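Local coordinates for protein suppressor of fused homolog (Drosophila melanogaster, PDB 6LPH) that probably binds and sequesters DNA-binding transcription factors, and is seen here as its N-terminal part, carrying the SUFU family domain, in complex with Fused, at residues Q27-Q32 with S56-P61; R66-H71 with G227-T232; P70-I75 with F106-T111; A176-L181 with F193-G198. All coordinates share one frame; numbering follows the deposited sequence.

Overall arrangement
The four contacts illustrate how chemistry changes with depth in a mixed β-sheet. Interactions 3 and 4 are buried, the centre of the latter about 5 Å from that of the chain, and both rest on antiparallel strand pairing; interactions 1 and 2 are partly buried and lean on loops. Interactions 1 and 3 meet at the neighbouring strands 54-60 and 71-77, while interactions 2 and 3 share Pro70 and His71. The buried contacts share one charged pair: Arg107 of interaction 3 reaches Asp178 and also Gln180 and Gln195 of interaction 4. Trp229 of interaction 2 joins the same cluster through its carbonyl, which accepts from Gln195 NE2, and Tyr29 of interaction 1 does so through its bond to His73.

Interaction 1 (Q27-Q32 with S56-P61); sequences QVYPNQ and SMYNYP
Tyr29 and Tyr58 show how aromatic overlap can fasten the exit of a helix to a strand. Their rings form an offset stack, centroids 4.1 Å apart and planes only 5° from parallel; Tyr58 CG sits above the middle of the Tyr29 ring, and Tyr29 CD1 above the middle of the Tyr58 ring. A CH-pi contact adds to it, with Tyr58 CB 3.9 Å from the Tyr29 centroid. Tyr60 crosses Tyr29 at about a right angle, and its CD2 lies 3.9 Å from Tyr29 OH.

The direct polar part belongs to one amide. With CD carried straight out (chi2 176°), the Gln32 amide lies at the backbone of Asn59, where OE1 accepts from Asn59 N at 3.1 Å on a lone pair, while NE2 gives a hydrogen bond of 2.7 Å to Asn59 O from within its own amide plane. Bonded through both OE1 and NE2, the amide is probably fixed against flipping. Water 1 makes a further bridge, donating to Gln32 O at 2.7 Å and standing 2.6 Å from Tyr58 OH.

On this edge of strand 54-60, Met57 pairs with Leu36, and the Gln32 amide takes over at Asn59 as a partner strand would; the other edge pairs with strand 71-77. Tyr29, just past helix 16-28, also bonds through OH to His73, while Met57 packs against the bound peptide.

Interaction 2 (R66-H71 with G227-T232); sequences RNVPPH and GDWLVT
Val68 presses CG2 onto the five-membered ring of Trp229, a CH-pi contact 3.8 Å from the ring centroid, while CG1 lies against Trp229 CE3. This is loop-to-loop packing: Val68 belongs to a G1 beta bulge, which it forms with Asn67 opposite Asp63, and Trp229 stands within the type I turn from Gly227 to Leu230. Val231 makes the second half of the apolar centre. Its CG2 rests over the face of His71, 3.8 Å from the ring centroid, and also meets Pro69 CD at 3.8 Å. With its CG between the backbone N and the carbonyl carbon (chi1 66°), the imidazole is held for this contact by a nearly straight hydrogen bond of 2.8 Å from ND1 to Pro69 O, which lies in the ring plane.

Farther out, Arg66 CD reaches Trp229 NE1 at 4.0 Å, with the guanidinium and indole planes 18° apart. Arg66 NH1 and Asp228 OD2, though opposite in charge, remain 4.8 Å from each other and make no salt bridge. The lack of a side chain at Gly227 lets the backbones close in, its CA making a CA-H...O contact of 3.3 Å with Asn67 O. That same carbonyl, Asn67 O, accepts a hydrogen bond from water 2, which in turn accepts from Trp229 N at 2.9 Å.

Interaction 3 (P70-I75 with F106-T111); sequences PHWHYI and FRLAKT
Arg107 lays its guanidinium flat on the imidazole of His73, centres 3.6 Å apart and planes at 25°, with NH1 above the middle of the ring. The opposite face of that ring carries Ile75 CD1. The same NH1 donates to His71 NE2 at 2.9 Å; because this bond runs in both planes while the groups stand 78° apart, His71 meets the edge of the guanidinium and His73 its face.

Beneath these side chains lies a regular antiparallel pairing of strands 71-77 and 97-109. Trp72 and Leu108 form one hydrogen-bonded pair, Tyr74 and Phe106 another, with Trp72 N to Leu108 O at 2.9 Å. These four residues turn to the other face of the sheet, where Tyr74 CD1 and Phe106 CD2 touch at 4.0 Å. Near the strand end, the extended chain of Lys110 crosses the face of Trp72: CE lies 4.0 Å from the centroid of the six-membered ring, and NZ, bonded outside to Asn59 and Gln126, makes a cation-pi contact at 4.5 Å.

A methionine in place of Arg107 would probably leave His71 NE2 without its donor and Asp178 without the mate of its salt bridge. Asp178 probably offsets the buried positive charge, while the Gln195 and Gln180 carbonyls take up further N-H groups, and the nearness of that charge probably disfavours a second proton on His71.

Interaction 4 (A176-L181 with F193-G198); sequences AQDPQL and FCQIVG
Gln195 lies across the interruption of strand 172-186 at Asp178 and Pro179, and its side chain can be followed outward. CB rests 3.6 Å from Ala176 O and near Asp178 CA. With CG anti to the backbone N (chi1 -175°) and the chain extended, CD comes to Pro179 CD, and OE1 approaches that same Pro179 CD to 3.2 Å. Asp178 OD1 is 3.4 Å from Gln195 OE1, but both are acceptors, and the carboxylate and amide planes stand 82° apart; each has its own donors, Arg107 NE for OE1, Thr105 OG1 and His73 NE2 for OD1, while Arg107 NH2 forms a salt bridge with Asp178 OD2. Gln195 NE2 turns to Trp229 O.

Backbone bonds hold the strands here. Ala176 and Gln195 make a hydrogen-bonded antiparallel pair, Ala176 N reaching Gln195 O at 2.8 Å, and Asp178 N adds a bond to Phe193 O. Past this point the chain bends away, and Asp178 OD2 receives Gln180 N at 3.0 Å and Leu181 N at 2.8 Å, the latter from above the carboxylate plane. Replacing Asp178 by an alanine would probably leave these two N-H groups without their acceptor and set the bend free to shift. The bend also delivers Leu181 to Phe193: Leu181 CB meets Phe193 CG at 3.6 Å, and Leu181 CD1 lies over the ring face, 4.1 Å from the centroid.

Strand pairing resumes between Phe193 and Gly182, so the whole is a β-hairpin whose strand 172-186 is interrupted by an Asx turn beginning at Asp178.

Interaction 1 (Q27-Q32 with S56-P61)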
# COMPACT_ATOMS: atom_id res chain seq x y z
N GLN A 27 -6.32 10.30 13.72
CA GLN A 27 -5.87 11.69 13.74
C GLN A 27 -5.73 12.22 12.33
O GLN A 27 -5.95 13.40 12.05
CB GLN A 27 -4.50 11.79 14.40
CG GLN A 27 -4.48 11.40 15.86
CD GLN A 27 -4.89 12.52 16.79
OE1 GLN A 27 -4.16 12.83 17.73
NE2 GLN A 27 -6.04 13.12 16.55
N VAL A 28 -5.33 11.33 11.43
CA VAL A 28 -5.09 11.69 10.06
C VAL A 28 -6.43 11.72 9.30
O VAL A 28 -6.64 12.54 8.41
CB VAL A 28 -4.06 10.71 9.42
CG1 VAL A 28 -3.97 10.88 7.89
CG2 VAL A 28 -2.69 10.94 10.01
N TYR A 29 -7.35 10.84 9.68
CA TYR A 29 -8.64 10.74 8.99
C TYR A 29 -9.76 10.88 10.01
O TYR A 29 -10.51 9.91 10.23
CB TYR A 29 -8.77 9.38 8.30
CG TYR A 29 -8.00 9.24 6.99
CD1 TYR A 29 -6.83 8.45 6.91
CD2 TYR A 29 -8.45 9.86 5.82
CE1 TYR A 29 -6.14 8.32 5.72
CE2 TYR A 29 -7.76 9.75 4.62
CZ TYR A 29 -6.61 8.97 4.58
OH TYR A 29 -5.91 8.83 3.40
N PRO A 30 -9.88 12.06 10.66
CA PRO A 30 -10.92 12.22 11.70
C PRO A 30 -12.34 12.05 11.16
O PRO A 30 -13.24 11.61 11.88
CB PRO A 30 -10.70 13.66 12.20
CG PRO A 30 -9.95 14.35 11.10
CD PRO A 30 -9.10 13.29 10.45
N ASN A 31 -12.54 12.34 9.88
CA ASN A 31 -13.88 12.20 9.28
C ASN A 31 -14.19 10.86 8.63
O ASN A 31 -15.23 10.69 7.99
CB ASN A 31 -14.16 13.36 8.34
CG ASN A 31 -13.96 14.68 9.03
OD1 ASN A 31 -14.52 14.91 10.09
ND2 ASN A 31 -13.11 15.53 8.47
N GLN A 32 -13.28 9.90 8.80
CA GLN A 32 -13.51 8.51 8.43
C GLN A 32 -13.21 7.59 9.62
O GLN A 32 -12.22 6.83 9.59
CB GLN A 32 -12.68 8.12 7.19
CG GLN A 32 -13.21 8.76 5.92
CD GLN A 32 -12.36 8.48 4.69
OE1 GLN A 32 -12.39 7.38 4.16
NE2 GLN A 32 -11.61 9.48 4.22
N SER A 56 -6.77 -1.51 5.99
CA SER A 56 -7.75 -0.44 5.96
C SER A 56 -7.75 0.25 4.61
O SER A 56 -6.71 0.39 3.97
CB SER A 56 -7.44 0.62 7.02
OG SER A 56 -7.79 0.14 8.30
N MET A 57 -8.91 0.75 4.20
CA MET A 57 -9.02 1.47 2.91
C MET A 57 -9.69 2.80 3.16
O MET A 57 -10.77 2.84 3.77
CB MET A 57 -9.86 0.63 1.94
CG MET A 57 -9.36 -0.82 1.83
SD MET A 57 -10.18 -1.69 0.45
CE MET A 57 -11.76 -2.02 1.22
N TYR A 58 -9.04 3.90 2.75
CA TYR A 58 -9.62 5.22 2.95
C TYR A 58 -9.77 5.93 1.61
O TYR A 58 -9.02 5.67 0.68
CB TYR A 58 -8.70 6.08 3.84
CG TYR A 58 -8.66 5.69 5.29
CD1 TYR A 58 -7.69 4.79 5.78
CD2 TYR A 58 -9.60 6.21 6.18
CE1 TYR A 58 -7.66 4.42 7.12
CE2 TYR A 58 -9.56 5.87 7.54
CZ TYR A 58 -8.60 4.99 8.00
OH TYR A 58 -8.60 4.65 9.34
N ASN A 59 -10.74 6.84 1.54
CA ASN A 59 -10.82 7.79 0.44
C ASN A 59 -10.06 9.03 0.79
O ASN A 59 -10.24 9.57 1.90
CB ASN A 59 -12.28 8.21 0.17
CG ASN A 59 -12.40 9.15 -1.02
OD1 ASN A 59 -12.13 8.75 -2.14
ND2 ASN A 59 -12.77 10.39 -0.79
N TYR A 60 -9.22 9.49 -0.12
CA TYR A 60 -8.57 10.80 0.06
C TYR A 60 -9.04 11.75 -1.05
O TYR A 60 -8.73 11.51 -2.22
CB TYR A 60 -7.03 10.70 0.09
CG TYR A 60 -6.45 12.03 0.52
CD1 TYR A 60 -5.93 12.93 -0.42
CD2 TYR A 60 -6.46 12.41 1.89
CE1 TYR A 60 -5.44 14.20 0.00
CE2 TYR A 60 -5.99 13.66 2.30
CZ TYR A 60 -5.49 14.54 1.36
OH TYR A 60 -5.01 15.78 1.77
N PRO A 61 -9.78 12.83 -0.69
CA PRO A 61 -10.33 13.72 -1.72
C PRO A 61 -9.29 14.43 -2.58
O PRO A 61 -9.60 14.83 -3.71
CB PRO A 61 -11.15 14.75 -0.89
CG PRO A 61 -11.49 14.04 0.38
CD PRO A 61 -10.24 13.21 0.66
O HOH W 1 -9.96 6.27 10.88

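Interaction 2 (R66-H71 with G227-T232)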
# COMPACT_ATOMS: atom_id res chain seq x y z
N ARG A 66 -0.80 20.75 -3.23
CA ARG A 66 0.25 19.73 -3.21
C ARG A 66 0.16 18.75 -4.35
O ARG A 66 0.82 17.72 -4.30
CB ARG A 66 0.21 18.94 -1.92
CG ARG A 66 0.28 19.78 -0.68
CD ARG A 66 0.47 18.90 0.53
NE ARG A 66 0.56 19.73 1.72
CZ ARG A 66 1.67 20.33 2.14
NH1 ARG A 66 2.82 20.20 1.49
NH2 ARG A 66 1.64 21.08 3.23
N ASN A 67 -0.66 19.05 -5.36
CA ASN A 67 -0.79 18.18 -6.53
C ASN A 67 -1.13 16.77 -6.10
O ASN A 67 -0.53 15.80 -6.60
CB ASN A 67 0.52 18.12 -7.34
CG ASN A 67 0.76 19.36 -8.18
OD1 ASN A 67 -0.16 20.03 -8.62
ND2 ASN A 67 2.03 19.65 -8.43
N VAL A 68 -2.07 16.64 -5.18
CA VAL A 68 -2.57 15.32 -4.78
C VAL A 68 -3.95 15.10 -5.40
O VAL A 68 -4.90 15.83 -5.09
CB VAL A 68 -2.63 15.17 -3.25
CG1 VAL A 68 -2.99 13.73 -2.88
CG2 VAL A 68 -1.29 15.58 -2.64
N PRO A 69 -4.07 14.10 -6.31
CA PRO A 69 -5.35 13.83 -6.93
C PRO A 69 -6.21 12.99 -5.96
O PRO A 69 -5.69 12.45 -4.97
CB PRO A 69 -4.94 12.97 -8.14
CG PRO A 69 -3.84 12.11 -7.56
CD PRO A 69 -3.06 13.09 -6.69
N PRO A 70 -7.51 12.90 -6.23
CA PRO A 70 -8.33 11.99 -5.42
C PRO A 70 -7.85 10.57 -5.60
O PRO A 70 -7.49 10.17 -6.73
CB PRO A 70 -9.75 12.13 -5.99
CG PRO A 70 -9.65 13.08 -7.13
CD PRO A 70 -8.28 13.61 -7.28
N HIS A 71 -7.84 9.81 -4.51
CA HIS A 71 -7.31 8.46 -4.57
C HIS A 71 -7.78 7.62 -3.42
O HIS A 71 -8.41 8.11 -2.46
CB HIS A 71 -5.78 8.49 -4.67
CG HIS A 71 -5.08 9.04 -3.43
ND1 HIS A 71 -4.81 10.37 -3.25
CD2 HIS A 71 -4.52 8.38 -2.34
CE1 HIS A 71 -4.15 10.54 -2.09
NE2 HIS A 71 -3.98 9.33 -1.52
N GLY A 227 2.38 13.28 -8.48
CA GLY A 227 2.36 14.47 -7.63
C GLY A 227 3.15 14.31 -6.33
O GLY A 227 3.89 13.31 -6.13
N ASP A 228 2.99 15.29 -5.43
CA ASP A 228 3.74 15.32 -4.17
C ASP A 228 3.68 14.03 -3.37
O ASP A 228 4.67 13.62 -2.74
CB ASP A 228 3.10 16.38 -3.28
CG ASP A 228 4.06 17.39 -2.81
OD1 ASP A 228 5.11 16.98 -2.25
OD2 ASP A 228 3.75 18.61 -2.99
N TRP A 229 2.51 13.37 -3.37
CA TRP A 229 2.32 12.19 -2.53
C TRP A 229 2.46 10.88 -3.22
O TRP A 229 2.07 9.85 -2.66
CB TRP A 229 0.95 12.24 -1.86
CG TRP A 229 0.84 13.24 -0.74
CD1 TRP A 229 1.72 14.27 -0.41
CD2 TRP A 229 -0.27 13.36 0.20
NE1 TRP A 229 1.24 14.99 0.65
CE2 TRP A 229 0.05 14.49 1.07
CE3 TRP A 229 -1.46 12.66 0.39
CZ2 TRP A 229 -0.80 14.89 2.10
CZ3 TRP A 229 -2.31 13.06 1.44
CH2 TRP A 229 -1.99 14.16 2.26
N LEU A 230 3.02 10.90 -4.43
CA LEU A 230 3.40 9.68 -5.16
C LEU A 230 2.22 8.70 -5.30
O LEU A 230 2.30 7.54 -4.94
CB LEU A 230 4.63 9.01 -4.52
CG LEU A 230 5.94 9.82 -4.64
CD1 LEU A 230 7.05 9.29 -3.73
CD2 LEU A 230 6.41 9.91 -6.09
N VAL A 231 1.11 9.21 -5.83
CA VAL A 231 -0.04 8.38 -6.08
C VAL A 231 0.25 7.53 -7.32
O VAL A 231 0.75 8.03 -8.33
CB VAL A 231 -1.29 9.26 -6.30
CG1 VAL A 231 -2.48 8.42 -6.81
CG2 VAL A 231 -1.63 10.00 -5.00
N THR A 232 -0.06 6.25 -7.22
CA THR A 232 0.08 5.35 -8.39
C THR A 232 -1.16 5.36 -9.28
O THR A 232 -2.27 5.10 -8.80
CB THR A 232 0.31 3.91 -7.91
OG1 THR A 232 1.50 3.88 -7.12
CG2 THR A 232 0.43 2.93 -9.11
O HOH W 2 0.26 13.46 -5.12

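Interaction 3 (P70-I75 with F106-T111)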
# COMPACT_ATOMS: atom_id res chain seq x y z
N PRO A 70 -7.51 12.90 -6.23
CA PRO A 70 -8.33 11.99 -5.42
C PRO A 70 -7.85 10.57 -5.60
O PRO A 70 -7.49 10.17 -6.73
CB PRO A 70 -9.75 12.13 -5.99
CG PRO A 70 -9.65 13.08 -7.13
CD PRO A 70 -8.28 13.61 -7.28
N HIS A 71 -7.84 9.81 -4.51
CA HIS A 71 -7.31 8.46 -4.57
C HIS A 71 -7.78 7.62 -3.42
O HIS A 71 -8.41 8.11 -2.46
CB HIS A 71 -5.78 8.49 -4.67
CG HIS A 71 -5.08 9.04 -3.43
ND1 HIS A 71 -4.81 10.37 -3.25
CD2 HIS A 71 -4.52 8.38 -2.34
CE1 HIS A 71 -4.15 10.54 -2.09
NE2 HIS A 71 -3.98 9.33 -1.52
N TRP A 72 -7.49 6.32 -3.53
CA TRP A 72 -7.74 5.35 -2.48
C TRP A 72 -6.46 5.11 -1.72
O TRP A 72 -5.41 4.93 -2.34
CB TRP A 72 -8.16 4.06 -3.14
CG TRP A 72 -9.38 4.18 -4.03
CD1 TRP A 72 -9.45 3.97 -5.41
CD2 TRP A 72 -10.73 4.48 -3.62
NE1 TRP A 72 -10.76 4.12 -5.87
CE2 TRP A 72 -11.57 4.44 -4.85
CE3 TRP A 72 -11.33 4.78 -2.42
CZ2 TRP A 72 -12.92 4.70 -4.81
CZ3 TRP A 72 -12.71 5.05 -2.41
CH2 TRP A 72 -13.48 4.99 -3.57
N HIS A 73 -6.51 5.09 -0.38
CA HIS A 73 -5.28 4.94 0.46
C HIS A 73 -5.41 3.65 1.27
O HIS A 73 -6.40 3.47 2.02
CB HIS A 73 -5.17 6.15 1.36
CG HIS A 73 -3.90 6.23 2.19
ND1 HIS A 73 -3.81 7.04 3.27
CD2 HIS A 73 -2.65 5.61 2.07
CE1 HIS A 73 -2.58 6.96 3.82
NE2 HIS A 73 -1.85 6.11 3.08
N TYR A 74 -4.48 2.73 1.06
CA TYR A 74 -4.51 1.42 1.72
C TYR A 74 -3.44 1.35 2.80
O TYR A 74 -2.32 1.81 2.56
CB TYR A 74 -4.18 0.34 0.69
CG TYR A 74 -5.23 0.33 -0.42
CD1 TYR A 74 -5.15 1.22 -1.48
CD2 TYR A 74 -6.32 -0.52 -0.34
CE1 TYR A 74 -6.13 1.19 -2.53
CE2 TYR A 74 -7.30 -0.57 -1.39
CZ TYR A 74 -7.19 0.33 -2.45
OH TYR A 74 -8.14 0.35 -3.46
N ILE A 75 -3.77 0.80 3.97
CA ILE A 75 -2.77 0.66 5.09
C ILE A 75 -2.84 -0.75 5.68
O ILE A 75 -3.92 -1.21 6.05
CB ILE A 75 -2.94 1.72 6.20
CG1 ILE A 75 -2.92 3.13 5.61
CG2 ILE A 75 -1.80 1.59 7.26
CD1 ILE A 75 -4.29 3.71 5.40
N PHE A 106 -0.35 2.22 0.27
CA PHE A 106 -0.42 2.32 -1.19
C PHE A 106 -1.45 3.39 -1.53
O PHE A 106 -2.47 3.51 -0.83
CB PHE A 106 -0.78 0.95 -1.75
CG PHE A 106 -0.91 0.89 -3.28
CD1 PHE A 106 0.17 1.22 -4.11
CD2 PHE A 106 -2.08 0.43 -3.86
CE1 PHE A 106 0.08 1.12 -5.50
CE2 PHE A 106 -2.18 0.29 -5.27
CZ PHE A 106 -1.10 0.66 -6.09
N ARG A 107 -1.14 4.23 -2.51
CA ARG A 107 -2.09 5.27 -2.95
C ARG A 107 -2.48 5.01 -4.39
O ARG A 107 -1.63 4.98 -5.31
CB ARG A 107 -1.51 6.66 -2.79
CG ARG A 107 -1.25 6.99 -1.30
CD ARG A 107 -0.70 8.39 -1.12
NE ARG A 107 -0.32 8.63 0.28
CZ ARG A 107 -1.17 9.03 1.23
NH1 ARG A 107 -2.47 9.29 0.92
NH2 ARG A 107 -0.73 9.24 2.48
N LEU A 108 -3.76 4.82 -4.60
CA LEU A 108 -4.22 4.39 -5.93
C LEU A 108 -5.18 5.41 -6.58
O LEU A 108 -6.27 5.67 -6.05
CB LEU A 108 -4.85 3.01 -5.82
CG LEU A 108 -5.58 2.52 -7.10
CD1 LEU A 108 -4.60 2.31 -8.25
CD2 LEU A 108 -6.35 1.22 -6.79
N ALA A 109 -4.77 5.97 -7.72
CA ALA A 109 -5.55 7.01 -8.40
C ALA A 109 -6.90 6.45 -8.83
O ALA A 109 -7.01 5.31 -9.30
CB ALA A 109 -4.78 7.56 -9.61
N LYS A 110 -7.95 7.24 -8.62
CA LYS A 110 -9.27 6.87 -9.07
C LYS A 110 -9.24 6.96 -10.57
O LYS A 110 -8.61 7.86 -11.13
CB LYS A 110 -10.35 7.80 -8.49
CG LYS A 110 -10.44 7.72 -6.97
CD LYS A 110 -11.74 8.32 -6.46
CE LYS A 110 -11.68 8.44 -4.95
NZ LYS A 110 -12.87 9.16 -4.41
N THR A 111 -9.91 6.02 -11.22
CA THR A 111 -9.98 5.99 -12.67
C THR A 111 -10.97 7.05 -13.18
O THR A 111 -11.73 7.62 -12.39
CB THR A 111 -10.44 4.60 -13.13
OG1 THR A 111 -11.71 4.32 -12.53
CG2 THR A 111 -9.43 3.53 -12.72
O HOH W 3 -7.53 10.31 -9.38

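Interaction 4 (A176-L181 with F193-G198)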
# COMPACT_ATOMS: atom_id res chain seq x y z
N ALA A 176 8.65 4.50 -0.76
CA ALA A 176 8.77 5.88 -0.28
C ALA A 176 8.22 5.96 1.13
O ALA A 176 7.51 5.05 1.58
CB ALA A 176 8.02 6.84 -1.21
N GLN A 177 8.57 7.04 1.84
CA GLN A 177 7.95 7.28 3.13
C GLN A 177 6.55 7.81 2.84
O GLN A 177 6.39 8.70 2.02
CB GLN A 177 8.73 8.30 3.94
CG GLN A 177 8.09 8.46 5.32
CD GLN A 177 8.81 9.45 6.17
OE1 GLN A 177 9.57 10.29 5.68
NE2 GLN A 177 8.59 9.37 7.46
N ASP A 178 5.54 7.24 3.49
CA ASP A 178 4.17 7.77 3.40
C ASP A 178 4.13 9.24 3.88
O ASP A 178 4.43 9.52 5.03
CB ASP A 178 3.18 6.88 4.19
CG ASP A 178 1.73 7.27 3.95
OD1 ASP A 178 1.00 6.42 3.41
OD2 ASP A 178 1.34 8.42 4.27
N PRO A 179 3.75 10.18 2.99
CA PRO A 179 3.81 11.61 3.29
C PRO A 179 2.88 12.04 4.44
O PRO A 179 3.19 12.99 5.16
CB PRO A 179 3.37 12.27 1.96
CG PRO A 179 2.53 11.23 1.29
CD PRO A 179 3.11 9.90 1.68
N GLN A 180 1.75 11.36 4.60
CA GLN A 180 0.78 11.65 5.67
C GLN A 180 1.15 10.94 6.95
O GLN A 180 1.07 11.52 8.05
CB GLN A 180 -0.57 11.07 5.29
CG GLN A 180 -1.61 12.07 5.01
CD GLN A 180 -2.87 11.44 4.50
OE1 GLN A 180 -2.85 10.34 3.92
NE2 GLN A 180 -3.98 12.13 4.71
N LEU A 181 1.50 9.67 6.82
CA LEU A 181 1.61 8.82 8.02
C LEU A 181 2.98 8.89 8.66
O LEU A 181 3.09 8.75 9.87
CB LEU A 181 1.23 7.38 7.74
CG LEU A 181 -0.18 7.19 7.15
CD1 LEU A 181 -0.50 5.72 7.01
CD2 LEU A 181 -1.21 7.91 8.00
N PHE A 193 5.85 3.97 8.04
CA PHE A 193 4.86 3.64 6.99
C PHE A 193 5.53 3.69 5.63
O PHE A 193 5.90 4.77 5.14
CB PHE A 193 3.61 4.53 7.12
CG PHE A 193 2.82 4.23 8.38
CD1 PHE A 193 3.10 4.89 9.60
CD2 PHE A 193 1.86 3.24 8.37
CE1 PHE A 193 2.40 4.58 10.77
CE2 PHE A 193 1.17 2.91 9.54
CZ PHE A 193 1.43 3.57 10.73
N CYS A 194 5.74 2.50 5.04
CA CYS A 194 6.46 2.38 3.78
C CYS A 194 5.45 2.36 2.64
O CYS A 194 4.72 1.38 2.44
CB CYS A 194 7.30 1.10 3.75
SG CYS A 194 8.71 1.27 4.86
N GLN A 195 5.41 3.46 1.89
CA GLN A 195 4.45 3.57 0.80
C GLN A 195 5.02 2.98 -0.47
O GLN A 195 6.08 3.40 -0.98
CB GLN A 195 4.03 5.01 0.56
CG GLN A 195 2.93 5.16 -0.50
CD GLN A 195 2.52 6.59 -0.68
OE1 GLN A 195 2.10 7.26 0.27
NE2 GLN A 195 2.66 7.09 -1.90
N ILE A 196 4.30 2.00 -0.99
CA ILE A 196 4.66 1.35 -2.22
C ILE A 196 4.21 2.25 -3.38
O ILE A 196 3.13 2.85 -3.33
CB ILE A 196 4.04 -0.07 -2.21
CG1 ILE A 196 5.04 -1.08 -1.63
CG2 ILE A 196 3.76 -0.62 -3.57
CD1 ILE A 196 5.90 -0.59 -0.52
N VAL A 197 5.06 2.38 -4.41
CA VAL A 197 4.77 3.23 -5.60
C VAL A 197 4.99 2.40 -6.86
O VAL A 197 6.09 1.91 -7.07
CB VAL A 197 5.67 4.50 -5.65
CG1 VAL A 197 5.35 5.40 -6.86
CG2 VAL A 197 5.54 5.29 -4.37
N GLY A 198 3.97 2.27 -7.70
CA GLY A 198 4.13 1.50 -8.94
C GLY A 198 4.95 2.31 -9.93
O GLY A 198 4.76 3.52 -10.04